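Local coordinates for protein polyketide synthase type I (Bacillus amyloliquefaciens, PDB 5KKU) that probably removes water from β-hydroxyacyl chains carried by the synthase, as the N-terminal dehydratase domain of a difficidin assembly-line polyketide synthase, at residues E172-T178 / K235-S241; A183-R187 / P232-T236. All blocks are in the same frame, centred on the assembly; numbering follows the deposited sequence.

Interaction 1 of 2, residues E172-T178 / K235-S241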
loop_
_atom_site.group_PDB
_atom_site.type_symbol
_atom_site.label_atom_id
_atom_site.label_comp_id
_atom_site.label_asym_id
_atom_site.label_seq_id
_atom_site.Cartn_x
_atom_site.Cartn_y
_atom_site.Cartn_z
ATOM N N GLU A 172 -7.322 14.451 14.310
ATOM C CA GLU A 172 -7.778 13.313 13.541
ATOM C C GLU A 172 -7.954 13.620 12.073
ATOM O O GLU A 172 -8.155 14.705 11.703
ATOM C CB GLU A 172 -9.100 12.785 14.067
ATOM C CG GLU A 172 -9.084 12.295 15.503
ATOM C CD GLU A 172 -10.468 12.118 16.085
ATOM O OE1 GLU A 172 -11.182 11.202 15.748
ATOM O OE2 GLU A 172 -10.853 12.928 16.900
ATOM N N GLU A 173 -7.858 12.598 11.260
ATOM C CA GLU A 173 -8.026 12.725 9.846
ATOM C C GLU A 173 -8.901 11.636 9.231
ATOM O O GLU A 173 -8.911 10.522 9.662
ATOM C CB GLU A 173 -6.658 12.729 9.195
ATOM C CG GLU A 173 -6.633 12.803 7.705
ATOM C CD GLU A 173 -5.249 12.680 7.137
ATOM O OE1 GLU A 173 -4.985 11.734 6.414
ATOM O OE2 GLU A 173 -4.427 13.519 7.413
ATOM N N LEU A 174 -9.641 12.019 8.196
ATOM C CA LEU A 174 -10.526 11.105 7.487
ATOM C C LEU A 174 -10.413 11.358 5.989
ATOM O O LEU A 174 -10.628 12.478 5.525
ATOM C CB LEU A 174 -11.972 11.288 7.948
ATOM C CG LEU A 174 -12.957 10.188 7.549
ATOM C CD1 LEU A 174 -12.307 8.817 7.666
ATOM C CD2 LEU A 174 -14.218 10.262 8.396
ATOM N N MET A 175 -10.074 10.318 5.235
ATOM C CA MET A 175 -9.922 10.449 3.791
ATOM C C MET A 175 -10.992 9.705 2.997
ATOM O O MET A 175 -11.016 8.474 2.968
ATOM C CB MET A 175 -8.531 9.979 3.358
ATOM C CG MET A 175 -7.411 10.942 3.714
ATOM S SD MET A 175 -5.806 10.408 3.088
ATOM C CE MET A 175 -5.675 8.785 3.835
ATOM N N GLU A 176 -11.870 10.464 2.349
ATOM C CA GLU A 176 -12.913 9.901 1.547
ATOM C C GLU A 176 -12.324 9.583 0.211
ATOM O O GLU A 176 -11.916 10.443 -0.493
ATOM C CB GLU A 176 -14.081 10.865 1.435
ATOM C CG GLU A 176 -15.302 10.238 0.813
ATOM C CD GLU A 176 -16.433 11.198 0.676
ATOM O OE1 GLU A 176 -16.196 12.304 0.249
ATOM O OE2 GLU A 176 -17.560 10.855 0.988
ATOM N N LEU A 177 -12.242 8.319 -0.114
ATOM C CA LEU A 177 -11.609 7.897 -1.322
ATOM C C LEU A 177 -12.515 7.110 -2.236
ATOM O O LEU A 177 -13.203 6.230 -1.809
ATOM C CB LEU A 177 -10.388 7.077 -0.957
ATOM C CG LEU A 177 -9.356 7.814 -0.130
ATOM C CD1 LEU A 177 -8.478 6.896 0.653
ATOM C CD2 LEU A 177 -8.531 8.625 -1.062
ATOM N N THR A 178 -12.484 7.419 -3.520
ATOM C CA THR A 178 -13.209 6.695 -4.539
ATOM C C THR A 178 -12.339 6.434 -5.755
ATOM O O THR A 178 -11.576 7.244 -6.156
ATOM C CB THR A 178 -14.484 7.400 -4.969
ATOM O OG1 THR A 178 -15.334 7.550 -3.853
ATOM C CG2 THR A 178 -15.218 6.610 -5.908
ATOM N N LYS A 235 -17.252 0.753 -2.964
ATOM C CA LYS A 235 -16.905 1.767 -3.909
ATOM C C LYS A 235 -16.189 2.947 -3.293
ATOM O O LYS A 235 -15.295 3.474 -3.855
ATOM C CB LYS A 235 -18.140 2.228 -4.625
ATOM C CG LYS A 235 -18.592 1.305 -5.720
ATOM C CD LYS A 235 -19.828 1.808 -6.408
ATOM C CE LYS A 235 -20.354 0.764 -7.370
ATOM N NZ LYS A 235 -21.741 0.999 -7.851
ATOM N N THR A 236 -16.613 3.384 -2.132
ATOM C CA THR A 236 -15.922 4.446 -1.454
ATOM C C THR A 236 -15.493 3.976 -0.086
ATOM O O THR A 236 -16.246 3.396 0.604
ATOM C CB THR A 236 -16.815 5.683 -1.244
ATOM O OG1 THR A 236 -17.332 6.156 -2.475
ATOM C CG2 THR A 236 -16.083 6.785 -0.546
ATOM N N ILE A 237 -14.264 4.258 0.290
ATOM C CA ILE A 237 -13.785 3.992 1.625
ATOM C C ILE A 237 -13.415 5.217 2.426
ATOM O O ILE A 237 -13.264 6.299 1.908
ATOM C CB ILE A 237 -12.607 3.044 1.660
ATOM C CG1 ILE A 237 -11.409 3.676 0.983
ATOM C CG2 ILE A 237 -12.954 1.713 1.048
ATOM C CD1 ILE A 237 -10.113 2.991 1.221
ATOM N N TYR A 238 -13.244 5.036 3.709
ATOM C CA TYR A 238 -12.928 6.116 4.603
ATOM C C TYR A 238 -11.785 5.755 5.482
ATOM O O TYR A 238 -11.958 5.047 6.413
ATOM C CB TYR A 238 -14.151 6.494 5.422
ATOM C CG TYR A 238 -15.322 6.888 4.583
ATOM C CD1 TYR A 238 -16.127 5.958 4.005
ATOM C CD2 TYR A 238 -15.599 8.177 4.375
ATOM C CE1 TYR A 238 -17.154 6.328 3.224
ATOM C CE2 TYR A 238 -16.624 8.554 3.597
ATOM C CZ TYR A 238 -17.411 7.634 3.051
ATOM O OH TYR A 238 -18.402 8.048 2.299
ATOM N N THR A 239 -10.628 6.254 5.140
ATOM C CA THR A 239 -9.428 6.011 5.847
ATOM C C THR A 239 -9.246 6.949 7.039
ATOM O O THR A 239 -9.000 8.098 6.892
ATOM C CB THR A 239 -8.220 6.037 4.882
ATOM O OG1 THR A 239 -8.368 5.004 3.907
ATOM C CG2 THR A 239 -6.956 5.831 5.632
ATOM N N TYR A 240 -9.365 6.432 8.231
ATOM C CA TYR A 240 -9.234 7.198 9.397
ATOM C C TYR A 240 -7.843 7.071 10.001
ATOM O O TYR A 240 -7.291 6.007 10.040
ATOM C CB TYR A 240 -10.269 6.741 10.383
ATOM C CG TYR A 240 -10.095 7.286 11.748
ATOM C CD1 TYR A 240 -10.656 8.470 12.097
ATOM C CD2 TYR A 240 -9.402 6.612 12.687
ATOM C CE1 TYR A 240 -10.495 8.990 13.322
ATOM C CE2 TYR A 240 -9.239 7.126 13.934
ATOM C CZ TYR A 240 -9.804 8.318 14.242
ATOM O OH TYR A 240 -9.656 8.854 15.430
ATOM N N SER A 241 -7.305 8.157 10.497
ATOM C CA SER A 241 -6.000 8.203 11.095
ATOM C C SER A 241 -5.951 9.220 12.267
ATOM O O SER A 241 -6.556 10.240 12.222
ATOM C CB SER A 241 -5.006 8.501 9.995
ATOM O OG SER A 241 -3.740 8.787 10.428
#
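How two strands distant in sequence can be zipped together one residue pair at a time is well illustrated by 235-241, which runs antiparallel to 172-178, the short axes at 162° and 4.5 Å apart at their closest. Lys235 only brushes the partner, its side chain leading away. At Thr236 the hydroxyls take over: Thr236 OG1 and Thr178 OG1 share a hydrogen bond of 2.8 Å. Ile237 then opens the regular ladder, with Leu177 N to Ile237 O at 3.0 Å and Ile237 N to Leu177 O at 3.1 Å, while Ile237 CG1 packs 4.0 Å from Leu177 CB. Tyr238, in a non-hydrogen-bonded pair, reaches across from its OH to Glu176 OE2 (3.2 Å), and its CB lies 3.7 Å from Leu174 CD1. Thr239 restores the backbone pairing, Met175 N lying 3.0 Å from Thr239 O; Thr239 OG1 is hydrogen-bonded to Ser200. The Tyr240 side chain leans across to the first residue of 172-178, where Tyr240 OH donates to Glu172 OE1 at 2.8 Å. Ser241 completes the ladder with Glu173, whose carboxylate is held by Ser206 and Gly204. Side chains alternate: Leu174, Glu176 and Tyr238 meet helix 128-133, whereas Leu177 and Ile237 pack on helix 194-200, which carries Asp198, the predicted proton donor. An antiparallel sheet curled round a helix, here 194-200, is the hallmark of the hotdog fold, this being the C-terminal one of the dehydratase.

Interaction 2 of 2, residues A183-R187 / P232-T236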
loop_
_atom_site.group_PDB
_atom_site.type_symbol
_atom_site.label_atom_id
_atom_site.label_comp_id
_atom_site.label_asym_id
_atom_site.label_seq_id
_atom_site.Cartn_x
_atom_site.Cartn_y
_atom_site.Cartn_z
ATOM N N ALA A 183 -10.611 2.137 -12.676
ATOM C CA ALA A 183 -10.201 1.434 -11.491
ATOM C C ALA A 183 -11.319 0.712 -10.816
ATOM O O ALA A 183 -11.127 -0.332 -10.280
ATOM C CB ALA A 183 -9.545 2.367 -10.526
ATOM N N GLU A 184 -12.505 1.262 -10.911
ATOM C CA GLU A 184 -13.650 0.722 -10.238
ATOM C C GLU A 184 -14.062 -0.611 -10.802
ATOM O O GLU A 184 -14.534 -1.445 -10.089
ATOM C CB GLU A 184 -14.789 1.724 -10.254
ATOM C CG GLU A 184 -16.124 1.153 -9.924
ATOM C CD GLU A 184 -16.149 0.450 -8.601
ATOM O OE1 GLU A 184 -15.476 0.897 -7.687
ATOM O OE2 GLU A 184 -16.815 -0.576 -8.513
ATOM N N GLY A 185 -13.843 -0.819 -12.087
ATOM C CA GLY A 185 -14.206 -2.048 -12.729
ATOM C C GLY A 185 -13.423 -3.255 -12.246
ATOM O O GLY A 185 -13.812 -4.335 -12.490
ATOM N N PHE A 186 -12.322 -3.036 -11.546
ATOM C CA PHE A 186 -11.512 -4.115 -11.069
ATOM C C PHE A 186 -11.663 -4.404 -9.567
ATOM O O PHE A 186 -11.115 -5.328 -9.050
ATOM C CB PHE A 186 -10.064 -3.827 -11.378
ATOM C CG PHE A 186 -9.721 -3.822 -12.842
ATOM C CD1 PHE A 186 -9.379 -4.974 -13.490
ATOM C CD2 PHE A 186 -9.695 -2.653 -13.541
ATOM C CE1 PHE A 186 -9.051 -4.964 -14.804
ATOM C CE2 PHE A 186 -9.342 -2.615 -14.851
ATOM C CZ PHE A 186 -9.031 -3.777 -15.492
ATOM N N ARG A 187 -12.322 -3.454 -8.902
ATOM C CA ARG A 187 -12.522 -3.470 -7.460
ATOM C C ARG A 187 -13.022 -4.820 -7.037
ATOM O O ARG A 187 -12.730 -5.302 -5.943
ATOM C CB ARG A 187 -13.520 -2.386 -7.045
ATOM C CG ARG A 187 -13.738 -2.284 -5.544
ATOM C CD ARG A 187 -14.596 -1.079 -5.191
ATOM N NE ARG A 187 -15.932 -1.170 -5.772
ATOM C CZ ARG A 187 -16.872 -2.011 -5.353
ATOM N NH1 ARG A 187 -16.625 -2.838 -4.347
ATOM N NH2 ARG A 187 -18.061 -2.025 -5.941
ATOM N N PRO A 232 -14.279 -6.870 2.299
ATOM C CA PRO A 232 -13.877 -6.329 1.006
ATOM C C PRO A 232 -14.235 -4.877 0.834
ATOM O O PRO A 232 -15.204 -4.452 1.370
ATOM C CB PRO A 232 -14.647 -7.176 0.023
ATOM C CG PRO A 232 -15.795 -7.671 0.789
ATOM C CD PRO A 232 -15.342 -7.854 2.177
ATOM N N PHE A 233 -13.416 -4.125 0.152
ATOM C CA PHE A 233 -13.682 -2.735 -0.061
ATOM C C PHE A 233 -14.943 -2.448 -0.880
ATOM O O PHE A 233 -15.183 -3.061 -1.847
ATOM C CB PHE A 233 -12.486 -2.107 -0.763
ATOM C CG PHE A 233 -11.244 -2.008 0.066
ATOM C CD1 PHE A 233 -11.301 -1.809 1.402
ATOM C CD2 PHE A 233 -10.009 -2.068 -0.533
ATOM C CE1 PHE A 233 -10.151 -1.684 2.132
ATOM C CE2 PHE A 233 -8.859 -1.945 0.193
ATOM C CZ PHE A 233 -8.928 -1.758 1.531
ATOM N N PRO A 234 -15.697 -1.443 -0.506
ATOM C CA PRO A 234 -16.805 -0.983 -1.328
ATOM C C PRO A 234 -16.356 0.086 -2.275
ATOM O O PRO A 234 -15.185 0.281 -2.352
ATOM C CB PRO A 234 -17.752 -0.406 -0.311
ATOM C CG PRO A 234 -16.869 0.031 0.755
ATOM C CD PRO A 234 -15.854 -1.021 0.873
ATOM N N LYS A 235 -17.252 0.753 -2.964
ATOM C CA LYS A 235 -16.905 1.767 -3.909
ATOM C C LYS A 235 -16.189 2.947 -3.293
ATOM O O LYS A 235 -15.295 3.474 -3.855
ATOM C CB LYS A 235 -18.140 2.228 -4.625
ATOM C CG LYS A 235 -18.592 1.305 -5.720
ATOM C CD LYS A 235 -19.828 1.808 -6.408
ATOM C CE LYS A 235 -20.354 0.764 -7.370
ATOM N NZ LYS A 235 -21.741 0.999 -7.851
ATOM N N THR A 236 -16.613 3.384 -2.132
ATOM C CA THR A 236 -15.922 4.446 -1.454
ATOM C C THR A 236 -15.493 3.976 -0.086
ATOM O O THR A 236 -16.246 3.396 0.604
ATOM C CB THR A 236 -16.815 5.683 -1.244
ATOM O OG1 THR A 236 -17.332 6.156 -2.475
ATOM C CG2 THR A 236 -16.083 6.785 -0.546
#
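Arg187 lays one face of its guanidinium over the backbone of the opposite loop, against Pro234 C and Lys235 CA, while the edge of the group meets Phe233 O. That edge makes the hydrogen bond across the contact, Arg187 NH1 donating to Phe233 O at 2.9 Å. Nearby, Arg187 CD approaches Pro234 O to 3.2 Å, and Arg187 NH2 lies 3.4 Å from Lys235 CG. The side chain is also held from its own segment: Glu184 to Arg187 forms a type I turn, with Arg187 N 3.2 Å from Glu184 O, and a salt bridge joins Arg187 NE to Glu184 OE1 at 2.9 Å. The turn starts at Glu184, in helix 181-184, and the loop it meets links strands 219-229 and 236-248 of the predicted C-terminal hotdog, so the contact pins a surface connection between two sheet strands to this helix-and-turn segment. Phe233 turns its ring away from the arginine into the interior, where it stands edge-to-face with Phe196 of helix 194-200, and Pro234 rests on Leu273 of strand 272-283. On the solvent side, Lys235 contributes mainly aliphatic surface: its CG lies 3.7 Å from Glu184 OE1, whereas Lys235 NZ remains 5.2 Å from Glu184 OE2, too far for a salt bridge.

In the fold
Followed from the N terminus, the chain lays down strand 172-178, passes through helix 181-184 into the turn ending at Arg187, adds helix 194-200 and strand 219-229, and returns through 232-236 into strand 236-248. Interaction 2 closes the inner loop of 44 residues, and interaction 1 closes a wider one of 56 by sheet pairing. The two are therefore nested rather than crossed, and because Lys235 and Thr236 belong to both, their returning sides are continuous. Their centres lie about 14 Å apart. As a pair they illustrate how one returning stretch can serve twice, its loop meeting a helix-linked turn and its strand joining the sheet.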